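Local coordinates for protein beta-alanyl-CoA:ammonia lyase 2 (Clostridium propionicum, PDB 4MZQ) that probably catalyses the release of ammonia from beta-alanyl-CoA as a hot-dog-fold lyase, and binds zinc and propionyl coenzyme A, at residues A[28-33]-A[52-57]; A[58-63]-A[112-117]. All coordinates share one frame; numbering follows the deposited sequence.

Overall arrangement
Both contacts depend on strand 50-59, which turns a corner at residue 55 and then leads on from contact 1 (28-33 with 52-57) into contact 2 (58-63 with 112-117); their centres lie about 13 Å apart. In contact 1 Y54 and I57 of the strand meet V30 and W33 of helix 27-45, whereas in contact 2 its end pairs with strand 106-123. W33 joins them directly: its CH2 lies 3.6 Å from C of T117. I57 CG2 adds a second link, 4.0 Å from T117 O. Strand 50-59 also pairs with a second subunit, and coenzyme sites lie at this interface. One propionyl coenzyme A packs on L52 beside contact 1; another is hydrogen-bonded to E58 and F59 in contact 2.

Contact 1: residues A[28-33]-A[52-57]; sequences RIVNQW and LGYKDI. With 1VU (propionyl Coenzyme A), chain M.
A buried, largely apolar helix-on-sheet contact joins V30 and W33 of helix 27-45 to Y54 and I57 of strand 50-59, with no direct hydrogen bond across it. V30 spreads its two methyls over both strand residues: CG1, placed anti to the backbone N (chi1 -177°), comes within 3.8 Å of CE1 of Y54, while CG2 meets CD1 of I57 at 3.9 Å. The W33 ring presents its six-membered edge to I57, whose CG2 lies near the ring plane and 4.0 Å from CZ3. Y54 approaches the same indole obliquely, CE2 being 4.1 Å from CE3 of W33. Within the strand, CD1 of I57 lies over one face of the Y54 ring, toward its rim. The phenol OH reaches W33 CB at 3.5 Å and hydrogen-bonds a water at 2.7 Å; that water also gives a weak bond to V30 O. Within the chain, the indole NE1 is held by the carbonyl of E88. At L52 and G53, both facing S121, the strand carries a classic beta bulge. A long helix laid against a curved antiparallel sheet, here continued by a second subunit's strand, is characteristic of the hot-dog fold.

Contact 2: residues A[58-63]-A[112-117]; sequences EFTAPV and PVLCGT. With 1VU (propionyl Coenzyme A), chain R.
E58 and T117 form an antiparallel hydrogen-bonded pair: E58 N donates to T117 O at 2.9 Å, and T117 N returns a bond to E58 O at 3.0 Å. The adjoining F59-G116 pair is non-hydrogen-bonded. Beyond it, T60 N reaches C115 O at 2.9 Å, but arrives from above the carbonyl plane, 62° out of it. The T60 hydroxyl is turned between its own N and carbonyl carbon (chi1 50°), from where OG1 makes a weak bond to L114 O. Apolar contacts follow: A61 CB touches CG1 of V113, and V63 CG2 lies 3.9 Å from SG of C115. One water bridges A61 O and C115 O, while another joins E58 OE2 to T117 OG1. The extended E58 side chain carries OE1 to the coenzyme's adenine amine N4 at 2.8 Å, and F59 O accepts the pantetheine amide N1 at 2.9 Å, so the strand end forms part of the ligand site. C115 and G116 both face A89 in a classic beta bulge. Strand 106-123 lies between 82-95 and 50-59 in the sheet, and E58 extends the sheet into a second subunit, while V63 and C115 both touch M69 of strand 68-78.

Contact 1: residues A[28-33]-A[52-57]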
loop_
_atom_site.group_PDB
_atom_site.type_symbol
_atom_site.label_atom_id
_atom_site.label_comp_id
_atom_site.label_asym_id
_atom_site.label_seq_id
_atom_site.Cartn_x
_atom_site.Cartn_y
_atom_site.Cartn_z
ATOM N N ARG A 28 3.956 -9.592 -9.181
ATOM C CA ARG A 28 4.933 -8.681 -8.575
ATOM C C ARG A 28 6.141 -8.565 -9.490
ATOM O O ARG A 28 6.758 -7.508 -9.596
ATOM C CB ARG A 28 5.360 -9.171 -7.183
ATOM C CG ARG A 28 6.461 -8.354 -6.509
ATOM C CD ARG A 28 5.973 -6.956 -6.193
ATOM N NE ARG A 28 7.033 -6.116 -5.632
ATOM C CZ ARG A 28 7.911 -5.441 -6.369
ATOM N NH1 ARG A 28 7.864 -5.501 -7.696
ATOM N NH2 ARG A 28 8.832 -4.702 -5.768
ATOM N N ILE A 29 6.465 -9.671 -10.154
ATOM C CA ILE A 29 7.566 -9.705 -11.117
ATOM C C ILE A 29 7.210 -8.852 -12.328
ATOM O O ILE A 29 8.014 -8.049 -12.794
ATOM C CB ILE A 29 7.882 -11.144 -11.557
ATOM C CG1 ILE A 29 8.416 -11.953 -10.369
ATOM C CG2 ILE A 29 8.874 -11.158 -12.728
ATOM C CD1 ILE A 29 8.694 -13.424 -10.680
ATOM N N VAL A 30 5.990 -9.019 -12.823
ATOM C CA VAL A 30 5.535 -8.269 -13.984
ATOM C C VAL A 30 5.476 -6.775 -13.687
ATOM O O VAL A 30 5.786 -5.957 -14.563
ATOM C CB VAL A 30 4.166 -8.779 -14.446
ATOM C CG1 VAL A 30 3.721 -8.054 -15.703
ATOM C CG2 VAL A 30 4.255 -10.280 -14.700
ATOM N N ASN A 31 5.090 -6.420 -12.458
ATOM C CA ASN A 31 5.163 -5.035 -12.000
ATOM C C ASN A 31 6.568 -4.507 -12.235
ATOM O O ASN A 31 6.759 -3.448 -12.838
ATOM C CB ASN A 31 4.787 -4.927 -10.509
ATOM C CG ASN A 31 4.377 -3.513 -10.093
ATOM O OD1 ASN A 31 4.843 -2.526 -10.644
ATOM N ND2 ASN A 31 3.493 -3.425 -9.111
ATOM N N GLN A 32 7.561 -5.268 -11.794
ATOM C CA GLN A 32 8.910 -4.751 -11.851
ATOM C C GLN A 32 9.400 -4.670 -13.290
ATOM O O GLN A 32 10.070 -3.712 -13.659
ATOM C CB GLN A 32 9.869 -5.593 -11.024
ATOM C CG GLN A 32 11.073 -4.789 -10.589
ATOM C CD GLN A 32 10.690 -3.638 -9.693
ATOM O OE1 GLN A 32 9.855 -3.792 -8.791
ATOM N NE2 GLN A 32 11.266 -2.468 -9.948
ATOM N N TRP A 33 9.054 -5.671 -14.096
ATOM C CA TRP A 33 9.430 -5.670 -15.501
ATOM C C TRP A 33 8.826 -4.475 -16.238
ATOM O O TRP A 33 9.437 -3.947 -17.177
ATOM C CB TRP A 33 8.997 -6.975 -16.160
ATOM C CG TRP A 33 9.867 -8.156 -15.830
ATOM C CD1 TRP A 33 11.148 -8.139 -15.350
ATOM C CD2 TRP A 33 9.512 -9.533 -15.981
ATOM N NE1 TRP A 33 11.612 -9.425 -15.204
ATOM C CE2 TRP A 33 10.627 -10.300 -15.588
ATOM C CE3 TRP A 33 8.355 -10.195 -16.411
ATOM C CZ2 TRP A 33 10.619 -11.692 -15.605
ATOM C CZ3 TRP A 33 8.350 -11.580 -16.434
ATOM C CH2 TRP A 33 9.471 -12.314 -16.034
ATOM N N LEU A 52 2.946 -2.809 -24.608
ATOM C CA LEU A 52 2.034 -3.424 -25.580
ATOM C C LEU A 52 1.513 -4.790 -25.136
ATOM O O LEU A 52 0.359 -5.147 -25.386
ATOM C CB LEU A 52 2.727 -3.604 -26.935
ATOM C CG LEU A 52 3.066 -2.338 -27.718
ATOM C CD1 LEU A 52 4.244 -2.591 -28.634
ATOM C CD2 LEU A 52 1.861 -1.863 -28.515
ATOM N N GLY A 53 2.402 -5.583 -24.556
ATOM C CA GLY A 53 2.056 -6.932 -24.159
ATOM C C GLY A 53 3.281 -7.805 -24.018
ATOM O O GLY A 53 4.416 -7.353 -24.196
ATOM N N TYR A 54 3.035 -9.066 -23.672
ATOM C CA TYR A 54 4.066 -10.079 -23.512
ATOM C C TYR A 54 3.806 -11.291 -24.390
ATOM O O TYR A 54 2.678 -11.764 -24.471
ATOM C CB TYR A 54 4.116 -10.574 -22.072
ATOM C CG TYR A 54 4.641 -9.598 -21.050
ATOM C CD1 TYR A 54 3.787 -8.743 -20.368
ATOM C CD2 TYR A 54 5.999 -9.567 -20.730
ATOM C CE1 TYR A 54 4.265 -7.866 -19.410
ATOM C CE2 TYR A 54 6.481 -8.698 -19.774
ATOM C CZ TYR A 54 5.614 -7.849 -19.119
ATOM O OH TYR A 54 6.116 -6.991 -18.170
ATOM N N LYS A 55 4.808 -11.702 -25.160
ATOM C CA LYS A 55 4.666 -12.878 -26.017
ATOM C C LYS A 55 4.523 -14.101 -25.120
ATOM O O LYS A 55 3.676 -14.968 -25.343
ATOM C CB LYS A 55 5.867 -13.023 -26.956
ATOM N N ASP A 56 5.352 -14.140 -24.082
ATOM C CA ASP A 56 5.304 -15.204 -23.095
ATOM C C ASP A 56 5.859 -14.734 -21.761
ATOM O O ASP A 56 6.694 -13.842 -21.699
ATOM C CB ASP A 56 6.093 -16.425 -23.569
ATOM N N ILE A 57 5.382 -15.363 -20.701
ATOM C CA ILE A 57 5.900 -15.125 -19.356
ATOM C C ILE A 57 5.951 -16.502 -18.727
ATOM O O ILE A 57 4.975 -17.243 -18.837
ATOM C CB ILE A 57 5.011 -14.207 -18.509
ATOM C CG1 ILE A 57 5.017 -12.781 -19.065
ATOM C CG2 ILE A 57 5.474 -14.230 -17.036
ATOM C CD1 ILE A 57 4.139 -11.838 -18.275
HETATM O O14 1VU M . 5.864 -1.839 -36.764
HETATM P P2 1VU M . 6.100 -1.357 -35.345
HETATM O O15 1VU M . 5.670 0.067 -35.114
HETATM O O16 1VU M . 7.466 -1.711 -34.808
HETATM O O13 1VU M . 5.133 -2.296 -34.451
HETATM C C23 1VU M . 3.731 -2.054 -34.314
HETATM C C22 1VU M . 3.095 -3.367 -33.918
HETATM O O12 1VU M . 3.594 -4.504 -34.651
HETATM C C16 1VU M . 3.453 -3.425 -32.440
HETATM N N2 1VU M . 2.516 -4.203 -31.617
HETATM C C21 1VU M . 2.914 -5.196 -30.832
HETATM N N6 1VU M . 4.130 -5.724 -30.605
HETATM C C20 1VU M . 4.244 -6.753 -29.753
HETATM N N5 1VU M . 3.187 -7.271 -29.122
HETATM C C19 1VU M . 1.955 -6.761 -29.321
HETATM N N4 1VU M . 0.889 -7.284 -28.683
HETATM C C18 1VU M . 1.800 -5.703 -30.196
HETATM N N3 1VU M . 0.737 -4.988 -30.628
HETATM C C17 1VU M . 1.191 -4.065 -31.506
HETATM O O11 1VU M . 3.364 -2.085 -31.963
HETATM C C15 1VU M . 3.460 -1.189 -33.078
HETATM C C14 1VU M . 2.165 -0.388 -33.195
HETATM O O10 1VU M . 1.047 -1.243 -33.469
HETATM P P1 1VU M . -0.411 -0.603 -33.676
HETATM O O8 1VU M . -0.272 0.529 -34.671
HETATM O O9 1VU M . -1.416 -1.690 -33.920
HETATM O O7 1VU M . -0.607 0.046 -32.211
HETATM P P 1VU M . -2.011 0.013 -31.438
HETATM O O5 1VU M . -3.048 0.688 -32.312
HETATM O O6 1VU M . -2.214 -1.383 -30.891
HETATM O O4 1VU M . -1.689 1.016 -30.231
HETATM C C13 1VU M . -0.745 0.605 -29.239
HETATM C C10 1VU M . -1.099 1.280 -27.920
HETATM C C11 1VU M . 0.025 1.036 -26.911
HETATM C C12 1VU M . -1.316 2.774 -28.142
HETATM C C9 1VU M . -2.410 0.647 -27.454
HETATM O O3 1VU M . -2.344 -0.772 -27.661
HETATM C C8 1VU M . -2.700 0.943 -26.008
HETATM O O2 1VU M . -2.999 2.068 -25.638
HETATM N N1 1VU M . -2.637 -0.105 -25.201
HETATM C C7 1VU M . -2.599 -0.006 -23.751
HETATM C C6 1VU M . -1.162 0.210 -23.309
HETATM C C5 1VU M . -1.073 0.293 -21.801
HETATM O O1 1VU M . -1.915 0.928 -21.178
HETATM N N 1VU M . -0.048 -0.355 -21.235
HETATM C C4 1VU M . 0.117 -0.432 -19.783
HETATM C C3 1VU M . 0.506 0.886 -19.095
HETATM S S 1VU M . 2.190 1.417 -19.526
HETATM O O HOH W 1 4.357 -5.034 -17.595
#

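Contact 2: residues A[58-63]-A[112-117]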
loop_
_atom_site.group_PDB
_atom_site.type_symbol
_atom_site.label_atom_id
_atom_site.label_comp_id
_atom_site.label_asym_id
_atom_site.label_seq_id
_atom_site.Cartn_x
_atom_site.Cartn_y
_atom_site.Cartn_z
ATOM N N GLU A 58 7.075 -16.867 -18.115
ATOM C CA GLU A 58 7.126 -18.113 -17.352
ATOM C C GLU A 58 7.533 -17.797 -15.927
ATOM O O GLU A 58 8.515 -17.096 -15.720
ATOM C CB GLU A 58 8.097 -19.115 -17.971
ATOM C CG GLU A 58 7.973 -20.522 -17.370
ATOM C CD GLU A 58 8.497 -21.616 -18.298
ATOM O OE1 GLU A 58 7.834 -22.671 -18.410
ATOM O OE2 GLU A 58 9.578 -21.425 -18.902
ATOM N N PHE A 59 6.755 -18.277 -14.961
ATOM C CA PHE A 59 7.122 -18.176 -13.550
ATOM C C PHE A 59 7.751 -19.501 -13.141
ATOM O O PHE A 59 7.069 -20.518 -13.067
ATOM C CB PHE A 59 5.904 -17.866 -12.669
ATOM C CG PHE A 59 5.154 -16.612 -13.068
ATOM C CD1 PHE A 59 5.762 -15.365 -12.992
ATOM C CD2 PHE A 59 3.833 -16.684 -13.487
ATOM C CE1 PHE A 59 5.067 -14.210 -13.352
ATOM C CE2 PHE A 59 3.131 -15.528 -13.830
ATOM C CZ PHE A 59 3.751 -14.300 -13.763
ATOM N N THR A 60 9.053 -19.488 -12.881
ATOM C CA THR A 60 9.818 -20.731 -12.838
ATOM C C THR A 60 10.167 -21.217 -11.434
ATOM O O THR A 60 10.500 -22.383 -11.254
ATOM C CB THR A 60 11.134 -20.590 -13.628
ATOM O OG1 THR A 60 11.808 -19.395 -13.213
ATOM C CG2 THR A 60 10.856 -20.493 -15.105
ATOM N N ALA A 61 10.125 -20.317 -10.451
ATOM C CA ALA A 61 10.378 -20.681 -9.062
ATOM C C ALA A 61 9.628 -19.738 -8.129
ATOM O O ALA A 61 9.498 -18.557 -8.432
ATOM C CB ALA A 61 11.883 -20.653 -8.761
ATOM N N PRO A 62 9.134 -20.250 -6.990
ATOM C CA PRO A 62 8.325 -19.384 -6.124
ATOM C C PRO A 62 9.140 -18.308 -5.418
ATOM O O PRO A 62 10.329 -18.512 -5.133
ATOM C CB PRO A 62 7.735 -20.356 -5.101
ATOM C CG PRO A 62 8.735 -21.454 -5.025
ATOM C CD PRO A 62 9.383 -21.567 -6.385
ATOM N N VAL A 63 8.479 -17.194 -5.112
ATOM C CA VAL A 63 9.104 -16.056 -4.454
ATOM C C VAL A 63 8.390 -15.771 -3.127
ATOM O O VAL A 63 7.165 -15.812 -3.071
ATOM C CB VAL A 63 9.061 -14.823 -5.371
ATOM C CG1 VAL A 63 9.698 -13.609 -4.681
ATOM C CG2 VAL A 63 9.775 -15.126 -6.673
ATOM N N PRO A 112 22.271 -17.796 -8.158
ATOM C CA PRO A 112 20.914 -17.263 -8.082
ATOM C C PRO A 112 19.903 -18.215 -8.716
ATOM O O PRO A 112 20.232 -19.026 -9.593
ATOM C CB PRO A 112 20.999 -15.944 -8.861
ATOM C CG PRO A 112 22.219 -16.064 -9.692
ATOM C CD PRO A 112 23.170 -16.890 -8.893
ATOM N N VAL A 113 18.671 -18.115 -8.239
ATOM C CA VAL A 113 17.585 -18.958 -8.698
ATOM C C VAL A 113 16.755 -18.191 -9.715
ATOM O O VAL A 113 16.289 -17.079 -9.423
ATOM C CB VAL A 113 16.693 -19.401 -7.533
ATOM C CG1 VAL A 113 15.509 -20.196 -8.036
ATOM C CG2 VAL A 113 17.503 -20.220 -6.527
ATOM N N LEU A 114 16.582 -18.773 -10.904
ATOM C CA LEU A 114 15.733 -18.171 -11.928
ATOM C C LEU A 114 14.281 -18.254 -11.483
ATOM O O LEU A 114 13.778 -19.344 -11.214
ATOM C CB LEU A 114 15.920 -18.872 -13.274
ATOM C CG LEU A 114 15.148 -18.290 -14.464
ATOM C CD1 LEU A 114 15.670 -16.907 -14.818
ATOM C CD2 LEU A 114 15.242 -19.226 -15.656
ATOM N N CYS A 115 13.609 -17.106 -11.410
ATOM C CA CYS A 115 12.215 -17.072 -10.982
ATOM C C CYS A 115 11.254 -16.684 -12.077
ATOM O O CYS A 115 10.053 -16.911 -11.952
ATOM C CB CYS A 115 12.040 -16.106 -9.811
ATOM S SG CYS A 115 12.951 -16.640 -8.333
ATOM N N GLY A 116 11.765 -16.073 -13.136
ATOM C CA GLY A 116 10.886 -15.694 -14.226
ATOM C C GLY A 116 11.621 -15.317 -15.487
ATOM O O GLY A 116 12.745 -14.819 -15.434
ATOM N N THR A 117 10.987 -15.587 -16.627
ATOM C CA THR A 117 11.459 -15.070 -17.912
ATOM C C THR A 117 10.285 -14.515 -18.714
ATOM O O THR A 117 9.136 -14.887 -18.478
ATOM C CB THR A 117 12.168 -16.148 -18.754
ATOM O OG1 THR A 117 11.243 -17.199 -19.050
ATOM C CG2 THR A 117 13.368 -16.728 -18.011
HETATM O O14 1VU R . 1.055 -32.254 -18.464
HETATM P P2 1VU R . 0.522 -31.277 -17.444
HETATM O O15 1VU R . 0.791 -31.675 -16.017
HETATM O O16 1VU R . -0.909 -30.817 -17.668
HETATM O O13 1VU R . 1.446 -29.996 -17.761
HETATM C C23 1VU R . 2.776 -29.857 -17.276
HETATM C C22 1VU R . 3.491 -28.856 -18.155
HETATM O O12 1VU R . 3.150 -29.074 -19.521
HETATM C C16 1VU R . 2.912 -27.552 -17.631
HETATM N N2 1VU R . 3.740 -26.334 -17.801
HETATM C C21 1VU R . 3.302 -25.212 -18.367
HETATM N N6 1VU R . 2.121 -24.881 -18.948
HETATM C C20 1VU R . 1.948 -23.659 -19.467
HETATM N N5 1VU R . 2.926 -22.746 -19.422
HETATM C C19 1VU R . 4.120 -23.032 -18.855
HETATM N N4 1VU R . 5.094 -22.086 -18.837
HETATM C C18 1VU R . 4.331 -24.291 -18.315
HETATM N N3 1VU R . 5.381 -24.887 -17.690
HETATM C C17 1VU R . 4.998 -26.142 -17.373
HETATM O O11 1VU R . 2.748 -27.749 -16.225
HETATM C C15 1VU R . 2.698 -29.151 -15.928
HETATM C C14 1VU R . 3.809 -29.601 -14.980
HETATM O O10 1VU R . 5.074 -29.334 -15.581
HETATM P P1 1VU R . 6.464 -29.775 -14.894
HETATM O O8 1VU R . 6.270 -31.132 -14.263
HETATM O O9 1VU R . 7.568 -29.517 -15.885
HETATM O O7 1VU R . 6.522 -28.694 -13.703
HETATM P P 1VU R . 7.693 -27.600 -13.529
HETATM O O5 1VU R . 9.008 -28.300 -13.269
HETATM O O6 1VU R . 7.580 -26.577 -14.635
HETATM O O4 1VU R . 7.199 -26.969 -12.134
HETATM C C13 1VU R . 6.056 -26.122 -12.115
HETATM C C10 1VU R . 6.087 -25.255 -10.871
HETATM C C11 1VU R . 4.826 -24.394 -10.829
HETATM C C12 1VU R . 6.180 -26.124 -9.623
HETATM C C9 1VU R . 7.316 -24.344 -10.983
HETATM O O3 1VU R . 7.365 -23.824 -12.323
HETATM C C8 1VU R . 7.264 -23.194 -10.016
HETATM O O2 1VU R . 7.452 -23.368 -8.810
HETATM N N1 1VU R . 7.014 -22.001 -10.559
HETATM C C7 1VU R . 6.727 -20.801 -9.782
HETATM C C6 1VU R . 5.221 -20.601 -9.634
HETATM C C5 1VU R . 4.898 -19.313 -8.918
HETATM O O1 1VU R . 5.582 -18.942 -7.965
HETATM N N 1VU R . 3.843 -18.654 -9.388
HETATM C C4 1VU R . 3.434 -17.353 -8.871
HETATM C C3 1VU R . 2.853 -17.419 -7.464
HETATM S S 1VU R . 1.189 -18.155 -7.426
HETATM O O HOH W 2 11.816 -19.753 -18.747
HETATM O O HOH W 3 7.919 -17.019 -10.132
#